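Local coordinates for protein putative phosphatase (PDB 3KYA) that is a putative phosphatase of unknown substrate that binds zinc ions and joins an IPT/TIG domain to a beta-propeller, at residues L149-L154 and V450-K455; R143-P148 and I191-K196; M105-L110 and T467-S472. All coordinates share one frame; numbering follows the deposited sequence. Where two conformers were deposited one is given.

Contact 1 (L149-L154 and V450-K455); sequences LNKDHL and VYDDVK. With ZN (zinc ion), chain X; EDO (1,2-ethanediol), chain H; EDO (1,2-ethanediol), chain L; EDO (1,2-ethanediol), chain K.
K151 and D452 form a salt bridge between neighbouring blades of a beta-propeller. K151 NZ donates to D452 OD1 at 2.8 Å. It meets that oxygen from well above the carboxylate plane, 62° out of it. The lysine chain bends at chi3 (-67°), which turns CE out of line with the rest of the chain. D453 OD1 lies 2.9 Å from K151 NZ and makes a second salt bridge. D453 was modelled in two conformers, so this second bridge is doubtful. V454 CG2 packs against the same ammonium group. At the strand end of the contact, L154 CD1 and V450 CG2 meet tip to tip at 3.8 Å. F146 of strand 141-147 touches K151, L154 and V450.

D452 OD1 also accepts two backbone N-H groups of its own segment. V454 N donates to D452 OD1 at 2.9 Å, nearly along the C-O bond, which makes an Asx turn. K455 N adds a straighter bond to D452 OD1 at 3.0 Å, with an angle of 168° at the hydrogen. Three donors therefore share one oxygen. They fix the rotation of the carboxylate and would favour its charged form. The other oxygen, D452 OD2, accepts from a water at 2.6 Å. That water also donates to K151 O, so it bridges the two segments beside the salt bridge.

In segment 149-154, K151 sits in a type I turn from N150 to H153. N150 OD1 accepts from D152 N, an Asx turn at the corner of the chain. N150 ND2 lies over the centre of one face of the H153 ring. A 1,2-ethanediol, probably from the crystallisation liquor, accepts from this same ND2. At the end of the turn, H153 NE2 binds the zinc ion at 2.1 Å, and D168 OD2 and four waters complete its shell.

Contact 2 (R143-P148 and I191-K196); sequences RLAFDP and IAFNKK
The carboxylate of D147, whose CA lies 4.1 Å from F193 CZ, is gripped from outside the contact by two groups. OD2 makes a salt bridge with R228 NH1. OD1 accepts a hydrogen bond from L149 N. Together these bonds hold the D147 carboxylate.

The F193 ring takes most of the packing. P148 CD sits over one face, 3.5 Å from the F193 ring centroid and 14° off the normal, a CH-pi contact. P148 CG lies beside it, 3.7 Å from F193 CD1. Chi2 of 89° turns the ring across its CA-CB-CG plane. The two segments belong to adjacent blades of the propeller, and each carries the first strand of its four-stranded core. The strands run in nearly the same direction, 25° apart, and meet mainly through side chains, with no backbone pairing. F146 O comes within 3.2 Å of F193 CE1. A145 CB reaches the ring at its edge, 4.4 Å from F193 CE1.

Further back along the strands, A145 CB packs on I191 CG2 at 3.7 Å. I191 also touches Y155 and C157 of the next strand of the first blade.

Contact 3 (M105-L110 and T467-S472); sequences MVVGTL and TIRTIS
Two antiparallel strands of the last propeller blade meet here: 105-110, which precedes all the other blades in the chain, and 467-472, from its end. V106 and S472 form a hydrogen-bonded pair, with V106 N to S472 O at 2.8 Å. G108 and T470 form another, with G108 N to T470 O at 2.8 Å. L110 N donates to I468 O. A water donates to V106 O and hydrogen-bonds to T470 OG1 and S472 OG, so it spans both strands on the face carrying V106, T470 and S472.

V107, T109, R469 and I471 lie on the other face. R469 bends at chi2 and chi3 (both -70°) and folds back over G108. R469 NE donates to G108 O at 3.3 Å, while T470 N reaches the same oxygen at 2.9 Å from the opposite face of the carbonyl plane. R469 NH2 packs on V107 CG1 at 3.4 Å and makes a salt bridge with D434 OD1. D434 OD2 also accepts from T109 OG1. At one end, SE of selenomethionine M105 lies 3.5 Å from S472 C. At the other, the L110 and I468 side chains lie side by side. An N-terminal strand completing the blade formed by the C-terminal strands is the Velcro closure of beta-propellers.

In the fold
After the N-terminal sheet of strands 19-28 to 100-101, the chain enters the propeller through strand 105-110, the first half of contact 3. It then builds the blade holding strands 141-147 and 153-159, which start contacts 2 and 1. Contact 2 closes a short loop by joining this blade to the next one, through strand 188-193. The chain passes round the remaining blades to 450-455, where contact 1 ties the last blade back to the first. Contacts 1 and 2 cross along the chain and touch in space. Contact 3 closes the longest loop, at 467-472, and both others nest within it. Contacts 1 and 3 share the last blade's sheet.

Contact 1 (L149-L154 and V450-K455)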
loop_
_atom_site.group_PDB
_atom_site.type_symbol
_atom_site.label_atom_id
_atom_site.label_comp_id
_atom_site.label_asym_id
_atom_site.label_seq_id
_atom_site.Cartn_x
_atom_site.Cartn_y
_atom_site.Cartn_z
ATOM N N LEU A 149 32.601 -12.928 -3.957
ATOM C CA LEU A 149 33.147 -13.530 -5.155
ATOM C C LEU A 149 32.480 -14.865 -5.500
ATOM O O LEU A 149 32.760 -15.422 -6.546
ATOM C CB LEU A 149 34.655 -13.749 -5.010
ATOM C CG LEU A 149 35.491 -12.549 -4.590
ATOM C CD1 LEU A 149 36.983 -12.945 -4.595
ATOM C CD2 LEU A 149 35.240 -11.343 -5.494
ATOM N N ASN A 150 31.618 -15.383 -4.633
ATOM C CA ASN A 150 30.947 -16.660 -4.889
ATOM C C ASN A 150 29.699 -16.794 -4.038
ATOM O O ASN A 150 29.768 -17.168 -2.863
ATOM C CB ASN A 150 31.917 -17.827 -4.635
ATOM C CG ASN A 150 31.289 -19.191 -4.895
ATOM O OD1 ASN A 150 30.135 -19.289 -5.297
ATOM N ND2 ASN A 150 32.052 -20.245 -4.662
ATOM N N LYS A 151 28.547 -16.477 -4.626
ATOM C CA LYS A 151 27.285 -16.510 -3.883
ATOM C C LYS A 151 26.769 -17.930 -3.560
ATOM O O LYS A 151 25.731 -18.071 -2.930
ATOM C CB LYS A 151 26.205 -15.610 -4.535
ATOM C CG LYS A 151 26.484 -14.120 -4.276
ATOM C CD LYS A 151 25.299 -13.217 -4.596
ATOM C CE LYS A 151 24.998 -13.187 -6.046
ATOM N NZ LYS A 151 23.900 -12.222 -6.346
ATOM N N ASP A 152 27.497 -18.967 -3.983
ATOM C CA ASP A 152 27.221 -20.330 -3.546
ATOM C C ASP A 152 27.707 -20.493 -2.088
ATOM O O ASP A 152 27.303 -21.441 -1.398
ATOM C CB ASP A 152 27.943 -21.376 -4.407
ATOM C CG ASP A 152 27.434 -21.440 -5.838
ATOM O OD1 ASP A 152 26.293 -21.023 -6.098
ATOM O OD2 ASP A 152 28.172 -21.978 -6.702
ATOM N N HIS A 153 28.587 -19.598 -1.632
ATOM C CA HIS A 153 29.125 -19.674 -0.279
ATOM C C HIS A 153 28.467 -18.667 0.641
ATOM O O HIS A 153 28.719 -17.463 0.529
ATOM C CB HIS A 153 30.643 -19.499 -0.260
ATOM C CG HIS A 153 31.391 -20.664 -0.833
ATOM N ND1 HIS A 153 32.750 -20.632 -1.076
ATOM C CD2 HIS A 153 30.962 -21.880 -1.253
ATOM C CE1 HIS A 153 33.129 -21.792 -1.578
ATOM N NE2 HIS A 153 32.062 -22.563 -1.703
ATOM N N LEU A 154 27.603 -19.182 1.519
ATOM C CA LEU A 154 26.866 -18.385 2.492
ATOM C C LEU A 154 27.431 -18.654 3.888
ATOM O O LEU A 154 27.333 -19.784 4.410
ATOM C CB LEU A 154 25.377 -18.731 2.439
ATOM C CG LEU A 154 24.477 -17.973 3.410
ATOM C CD1 LEU A 154 24.578 -16.443 3.184
ATOM C CD2 LEU A 154 23.033 -18.460 3.272
ATOM N N VAL A 450 19.668 -12.420 4.325
ATOM C CA VAL A 450 20.431 -11.985 3.140
ATOM C C VAL A 450 19.527 -12.101 1.928
ATOM O O VAL A 450 18.554 -12.854 1.950
ATOM C CB VAL A 450 21.724 -12.809 2.868
ATOM C CG1 VAL A 450 22.803 -12.470 3.867
ATOM C CG2 VAL A 450 21.439 -14.314 2.818
ATOM N N TYR A 451 19.867 -11.376 0.865
ATOM C CA TYR A 451 19.132 -11.435 -0.393
ATOM C C TYR A 451 20.106 -11.593 -1.541
ATOM O O TYR A 451 21.078 -10.840 -1.638
ATOM C CB TYR A 451 18.306 -10.157 -0.597
ATOM C CG TYR A 451 17.434 -10.142 -1.835
ATOM C CD1 TYR A 451 16.246 -10.875 -1.886
ATOM C CD2 TYR A 451 17.744 -9.335 -2.924
ATOM C CE1 TYR A 451 15.422 -10.853 -3.021
ATOM C CE2 TYR A 451 16.913 -9.286 -4.051
ATOM C CZ TYR A 451 15.754 -10.045 -4.089
ATOM O OH TYR A 451 14.922 -10.005 -5.199
ATOM N N ASP A 452 19.875 -12.610 -2.368
ATOM C CA ASP A 452 20.643 -12.825 -3.584
ATOM C C ASP A 452 19.900 -12.015 -4.645
ATOM O O ASP A 452 18.768 -12.377 -5.032
ATOM C CB ASP A 452 20.703 -14.314 -3.918
ATOM C CG ASP A 452 21.526 -14.609 -5.156
ATOM O OD1 ASP A 452 21.539 -13.787 -6.106
ATOM O OD2 ASP A 452 22.139 -15.702 -5.196
ATOM N N ASP A 453 20.535 -10.929 -5.110
ATOM C CA ASP A 453 19.921 -10.001 -6.069
ATOM C C ASP A 453 19.904 -10.475 -7.528
ATOM O O ASP A 453 19.409 -9.757 -8.418
ATOM C CB ASP A 453 20.561 -8.598 -5.928
ATOM C CG ASP A 453 22.093 -8.618 -5.990
ATOM O OD1 ASP A 453 22.677 -9.587 -6.519
ATOM O OD2 ASP A 453 22.706 -7.637 -5.510
ATOM N N VAL A 454 20.431 -11.669 -7.786
ATOM C CA VAL A 454 20.449 -12.247 -9.131
ATOM C C VAL A 454 19.410 -13.374 -9.171
ATOM O O VAL A 454 18.559 -13.393 -10.058
ATOM C CB VAL A 454 21.864 -12.694 -9.553
ATOM C CG1 VAL A 454 21.833 -13.603 -10.781
ATOM C CG2 VAL A 454 22.754 -11.442 -9.791
ATOM N N LYS A 455 19.456 -14.285 -8.198
ATOM C CA LYS A 455 18.443 -15.348 -8.076
ATOM C C LYS A 455 17.115 -14.829 -7.504
ATOM O O LYS A 455 16.089 -15.516 -7.589
ATOM C CB LYS A 455 18.980 -16.513 -7.235
ATOM C CG LYS A 455 20.028 -17.326 -7.971
ATOM C CD LYS A 455 20.628 -18.444 -7.122
ATOM C CE LYS A 455 21.383 -19.430 -8.001
ATOM N NZ LYS A 455 22.470 -18.769 -8.809
HETATM ZN ZN ZN X . 32.129 -24.580 -2.354
HETATM C C1 EDO H . 30.175 -13.197 -8.175
HETATM O O1 EDO H . 30.027 -13.549 -9.557
HETATM C C2 EDO H . 29.074 -13.823 -7.314
HETATM O O2 EDO H . 29.053 -15.258 -7.442
HETATM C C1 EDO L . 36.531 -17.807 -4.033
HETATM O O1 EDO L . 37.330 -18.263 -5.127
HETATM C C2 EDO L . 35.101 -18.257 -4.243
HETATM O O2 EDO L . 34.926 -19.604 -3.785
HETATM C C1 EDO K . 11.195 -8.699 -4.105
HETATM O O1 EDO K . 10.216 -8.546 -3.074
HETATM C C2 EDO K . 11.776 -10.103 -4.011
HETATM O O2 EDO K . 12.283 -10.514 -5.281
HETATM O O HOH W 1 22.869 -17.729 -3.727
HETATM O O HOH W 2 24.979 -20.952 -8.739
HETATM O O HOH W 3 33.547 -24.119 -3.941
HETATM O O HOH W 4 33.471 -25.125 -1.145
HETATM O O HOH W 5 32.781 -26.742 -2.759
HETATM O O HOH W 6 30.827 -24.629 -3.697
#

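Contact 2 (R143-P148 and I191-K196)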
loop_
_atom_site.group_PDB
_atom_site.type_symbol
_atom_site.label_atom_id
_atom_site.label_comp_id
_atom_site.label_asym_id
_atom_site.label_seq_id
_atom_site.Cartn_x
_atom_site.Cartn_y
_atom_site.Cartn_z
ATOM N N ARG A 143 24.027 -14.120 12.180
ATOM C CA ARG A 143 23.995 -13.207 11.041
ATOM C C ARG A 143 24.569 -13.909 9.814
ATOM O O ARG A 143 25.469 -14.743 9.916
ATOM C CB ARG A 143 24.785 -11.931 11.317
ATOM C CG ARG A 143 24.206 -11.070 12.436
ATOM C CD ARG A 143 22.841 -10.488 12.059
ATOM N NE ARG A 143 22.395 -9.517 13.050
ATOM C CZ ARG A 143 21.860 -9.819 14.232
ATOM N NH1 ARG A 143 21.683 -11.080 14.613
ATOM N NH2 ARG A 143 21.492 -8.841 15.044
ATOM N N LEU A 144 24.062 -13.531 8.654
ATOM C CA LEU A 144 24.439 -14.141 7.390
ATOM C C LEU A 144 25.211 -13.210 6.458
ATOM O O LEU A 144 24.987 -11.997 6.453
ATOM C CB LEU A 144 23.161 -14.601 6.674
ATOM C CG LEU A 144 22.314 -15.706 7.305
ATOM C CD1 LEU A 144 20.988 -15.873 6.526
ATOM C CD2 LEU A 144 23.066 -17.048 7.377
ATOM N N ALA A 145 26.106 -13.781 5.644
ATOM C CA ALA A 145 26.835 -13.000 4.632
ATOM C C ALA A 145 27.380 -13.870 3.511
ATOM O O ALA A 145 28.012 -14.895 3.776
ATOM C CB ALA A 145 27.992 -12.192 5.276
ATOM N N PHE A 146 27.098 -13.493 2.267
ATOM C CA PHE A 146 27.663 -14.187 1.111
ATOM C C PHE A 146 29.116 -13.799 0.857
ATOM O O PHE A 146 29.505 -12.660 1.085
ATOM C CB PHE A 146 26.970 -13.803 -0.208
ATOM C CG PHE A 146 25.560 -14.308 -0.370
ATOM C CD1 PHE A 146 25.303 -15.665 -0.497
ATOM C CD2 PHE A 146 24.500 -13.416 -0.465
ATOM C CE1 PHE A 146 24.004 -16.128 -0.683
ATOM C CE2 PHE A 146 23.201 -13.876 -0.639
ATOM C CZ PHE A 146 22.956 -15.224 -0.746
ATOM N N ASP A 147 29.900 -14.733 0.313
ATOM C CA ASP A 147 31.215 -14.398 -0.208
ATOM C C ASP A 147 30.929 -13.559 -1.472
ATOM O O ASP A 147 30.298 -14.063 -2.396
ATOM C CB ASP A 147 31.983 -15.671 -0.557
ATOM C CG ASP A 147 33.382 -15.408 -1.125
ATOM O OD1 ASP A 147 33.669 -14.289 -1.587
ATOM O OD2 ASP A 147 34.205 -16.367 -1.137
ATOM N N PRO A 148 31.364 -12.276 -1.512
ATOM C CA PRO A 148 31.066 -11.466 -2.708
ATOM C C PRO A 148 31.590 -12.055 -4.015
ATOM O O PRO A 148 31.050 -11.734 -5.067
ATOM C CB PRO A 148 31.729 -10.109 -2.402
ATOM C CG PRO A 148 31.869 -10.067 -0.913
ATOM C CD PRO A 148 32.097 -11.497 -0.496
ATOM N N ILE A 191 29.832 -10.225 9.870
ATOM C CA ILE A 191 30.769 -10.527 8.806
ATOM C C ILE A 191 30.602 -9.496 7.694
ATOM O O ILE A 191 29.472 -9.229 7.247
ATOM C CB ILE A 191 30.533 -11.942 8.222
ATOM C CG1 ILE A 191 30.931 -13.021 9.226
ATOM C CG2 ILE A 191 31.335 -12.119 6.924
ATOM C CD1 ILE A 191 30.527 -14.461 8.797
ATOM N N ALA A 192 31.721 -8.913 7.267
ATOM C CA ALA A 192 31.760 -7.989 6.138
ATOM C C ALA A 192 33.009 -8.310 5.313
ATOM O O ALA A 192 33.825 -9.154 5.714
ATOM C CB ALA A 192 31.754 -6.512 6.602
ATOM N N PHE A 193 33.128 -7.678 4.151
ATOM C CA PHE A 193 34.269 -7.870 3.246
ATOM C C PHE A 193 34.764 -6.520 2.728
ATOM O O PHE A 193 33.954 -5.619 2.483
ATOM C CB PHE A 193 33.887 -8.769 2.059
ATOM C CG PHE A 193 33.510 -10.179 2.450
ATOM C CD1 PHE A 193 32.204 -10.498 2.773
ATOM C CD2 PHE A 193 34.456 -11.195 2.472
ATOM C CE1 PHE A 193 31.852 -11.794 3.143
ATOM C CE2 PHE A 193 34.105 -12.498 2.841
ATOM C CZ PHE A 193 32.796 -12.790 3.180
ATOM N N ASN A 194 36.078 -6.365 2.535
ATOM C CA ASN A 194 36.592 -5.104 1.995
ATOM C C ASN A 194 36.242 -4.911 0.521
ATOM O O ASN A 194 36.068 -5.885 -0.225
ATOM C CB ASN A 194 38.125 -5.005 2.130
ATOM C CG ASN A 194 38.856 -5.979 1.213
ATOM O OD1 ASN A 194 38.795 -7.184 1.408
ATOM N ND2 ASN A 194 39.574 -5.450 0.229
ATOM N N LYS A 195 36.114 -3.654 0.105
ATOM C CA LYS A 195 35.999 -3.318 -1.311
ATOM C C LYS A 195 37.450 -3.199 -1.783
ATOM O O LYS A 195 38.329 -2.958 -0.951
ATOM C CB LYS A 195 35.317 -1.968 -1.543
ATOM C CG LYS A 195 33.819 -1.882 -1.180
ATOM C CD LYS A 195 32.951 -2.846 -1.983
ATOM C CE LYS A 195 33.027 -2.590 -3.496
ATOM N NZ LYS A 195 32.257 -3.599 -4.266
ATOM N N LYS A 196 37.717 -3.344 -3.080
ATOM C CA LYS A 196 39.087 -3.196 -3.598
ATOM C C LYS A 196 39.722 -1.901 -3.107
ATOM O O LYS A 196 39.067 -0.859 -3.073
ATOM C CB LYS A 196 39.122 -3.217 -5.137
ATOM C CG LYS A 196 40.506 -2.857 -5.726
ATOM C CD LYS A 196 40.670 -3.210 -7.204
ATOM C CE LYS A 196 39.953 -2.246 -8.146
ATOM N NZ LYS A 196 40.015 -2.754 -9.549
#

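Contact 3 (M105-L110 and T467-S472)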
loop_
_atom_site.group_PDB
_atom_site.type_symbol
_atom_site.label_atom_id
_atom_site.label_comp_id
_atom_site.label_asym_id
_atom_site.label_seq_id
_atom_site.Cartn_x
_atom_site.Cartn_y
_atom_site.Cartn_z
HETATM N N MSE A 105 6.015 -15.816 -4.440
HETATM C CA MSE A 105 7.102 -16.108 -3.523
HETATM C C MSE A 105 6.534 -16.998 -2.404
HETATM O O MSE A 105 5.371 -16.836 -1.978
HETATM C CB MSE A 105 7.680 -14.818 -2.939
HETATM C CG MSE A 105 8.322 -13.902 -3.963
HETATM SE SE MSE A 105 10.064 -14.546 -4.504
HETATM C CE MSE A 105 11.205 -13.697 -3.187
ATOM N N VAL A 106 7.342 -17.948 -1.944
ATOM C CA VAL A 106 6.943 -18.846 -0.871
ATOM C C VAL A 106 8.103 -19.078 0.103
ATOM O O VAL A 106 9.268 -18.970 -0.278
ATOM C CB VAL A 106 6.439 -20.213 -1.404
ATOM C CG1 VAL A 106 5.129 -20.036 -2.196
ATOM C CG2 VAL A 106 7.515 -20.942 -2.254
ATOM N N VAL A 107 7.778 -19.392 1.354
ATOM C CA VAL A 107 8.810 -19.708 2.342
ATOM C C VAL A 107 9.118 -21.207 2.224
ATOM O O VAL A 107 8.216 -22.012 2.024
ATOM C CB VAL A 107 8.380 -19.358 3.771
ATOM C CG1 VAL A 107 9.498 -19.683 4.780
ATOM C CG2 VAL A 107 7.995 -17.875 3.865
ATOM N N GLY A 108 10.397 -21.552 2.308
ATOM C CA GLY A 108 10.863 -22.948 2.270
ATOM C C GLY A 108 11.862 -23.189 3.386
ATOM O O GLY A 108 12.229 -22.252 4.104
ATOM N N THR A 109 12.311 -24.434 3.529
ATOM C CA THR A 109 13.310 -24.778 4.542
ATOM C C THR A 109 14.495 -25.410 3.827
ATOM O O THR A 109 14.353 -26.460 3.202
ATOM C CB THR A 109 12.737 -25.709 5.622
ATOM O OG1 THR A 109 11.605 -25.073 6.251
ATOM C CG2 THR A 109 13.805 -26.044 6.708
ATOM N N LEU A 110 15.654 -24.751 3.898
ATOM C CA LEU A 110 16.871 -25.227 3.216
ATOM C C LEU A 110 17.573 -26.356 3.974
ATOM O O LEU A 110 17.884 -27.410 3.407
ATOM C CB LEU A 110 17.865 -24.065 3.070
ATOM C CG LEU A 110 19.185 -24.371 2.361
ATOM C CD1 LEU A 110 18.936 -24.597 0.857
ATOM C CD2 LEU A 110 20.222 -23.287 2.626
ATOM N N THR A 467 16.920 -23.510 11.934
ATOM C CA THR A 467 16.916 -23.731 10.495
ATOM C C THR A 467 17.337 -22.514 9.672
ATOM O O THR A 467 17.308 -21.350 10.141
ATOM C CB THR A 467 15.488 -24.078 10.005
ATOM O OG1 THR A 467 14.557 -23.109 10.517
ATOM C CG2 THR A 467 15.049 -25.464 10.481
ATOM N N ILE A 468 17.753 -22.810 8.446
ATOM C CA ILE A 468 17.950 -21.798 7.431
ATOM C C ILE A 468 16.727 -21.956 6.528
ATOM O O ILE A 468 16.466 -23.060 6.020
ATOM C CB ILE A 468 19.225 -21.980 6.607
ATOM C CG1 ILE A 468 20.482 -21.955 7.491
ATOM C CG2 ILE A 468 19.294 -20.910 5.537
ATOM C CD1 ILE A 468 20.686 -20.664 8.313
ATOM N N ARG A 469 15.968 -20.869 6.370
ATOM C CA ARG A 469 14.760 -20.828 5.558
ATOM C C ARG A 469 15.050 -20.055 4.274
ATOM O O ARG A 469 16.035 -19.319 4.192
ATOM C CB ARG A 469 13.616 -20.131 6.295
ATOM C CG ARG A 469 13.349 -20.607 7.702
ATOM C CD ARG A 469 12.766 -21.987 7.761
ATOM N NE ARG A 469 11.393 -22.061 7.262
ATOM C CZ ARG A 469 10.307 -21.730 7.956
ATOM N NH1 ARG A 469 10.398 -21.255 9.198
ATOM N NH2 ARG A 469 9.107 -21.878 7.400
ATOM N N THR A 470 14.210 -20.258 3.270
ATOM C CA THR A 470 14.323 -19.533 2.022
ATOM C C THR A 470 13.019 -18.807 1.739
ATOM O O THR A 470 11.966 -19.227 2.209
ATOM C CB THR A 470 14.603 -20.466 0.817
ATOM O OG1 THR A 470 13.583 -21.468 0.724
ATOM C CG2 THR A 470 15.965 -21.137 0.957
ATOM N N ILE A 471 13.101 -17.700 1.006
ATOM C CA ILE A 471 11.909 -17.048 0.458
ATOM C C ILE A 471 12.257 -16.899 -1.006
ATOM O O ILE A 471 13.200 -16.178 -1.357
ATOM C CB ILE A 471 11.576 -15.700 1.070
ATOM C CG1 ILE A 471 11.448 -15.836 2.589
ATOM C CG2 ILE A 471 10.265 -15.174 0.433
ATOM C CD1 ILE A 471 11.218 -14.500 3.347
ATOM N N SER A 472 11.516 -17.596 -1.858
ATOM C CA SER A 472 11.810 -17.630 -3.289
ATOM C C SER A 472 10.574 -18.017 -4.072
ATOM O O SER A 472 9.595 -18.497 -3.495
ATOM C CB SER A 472 12.920 -18.640 -3.574
ATOM O OG SER A 472 12.543 -19.934 -3.158
HETATM O O HOH W 7 11.396 -20.682 -0.831
#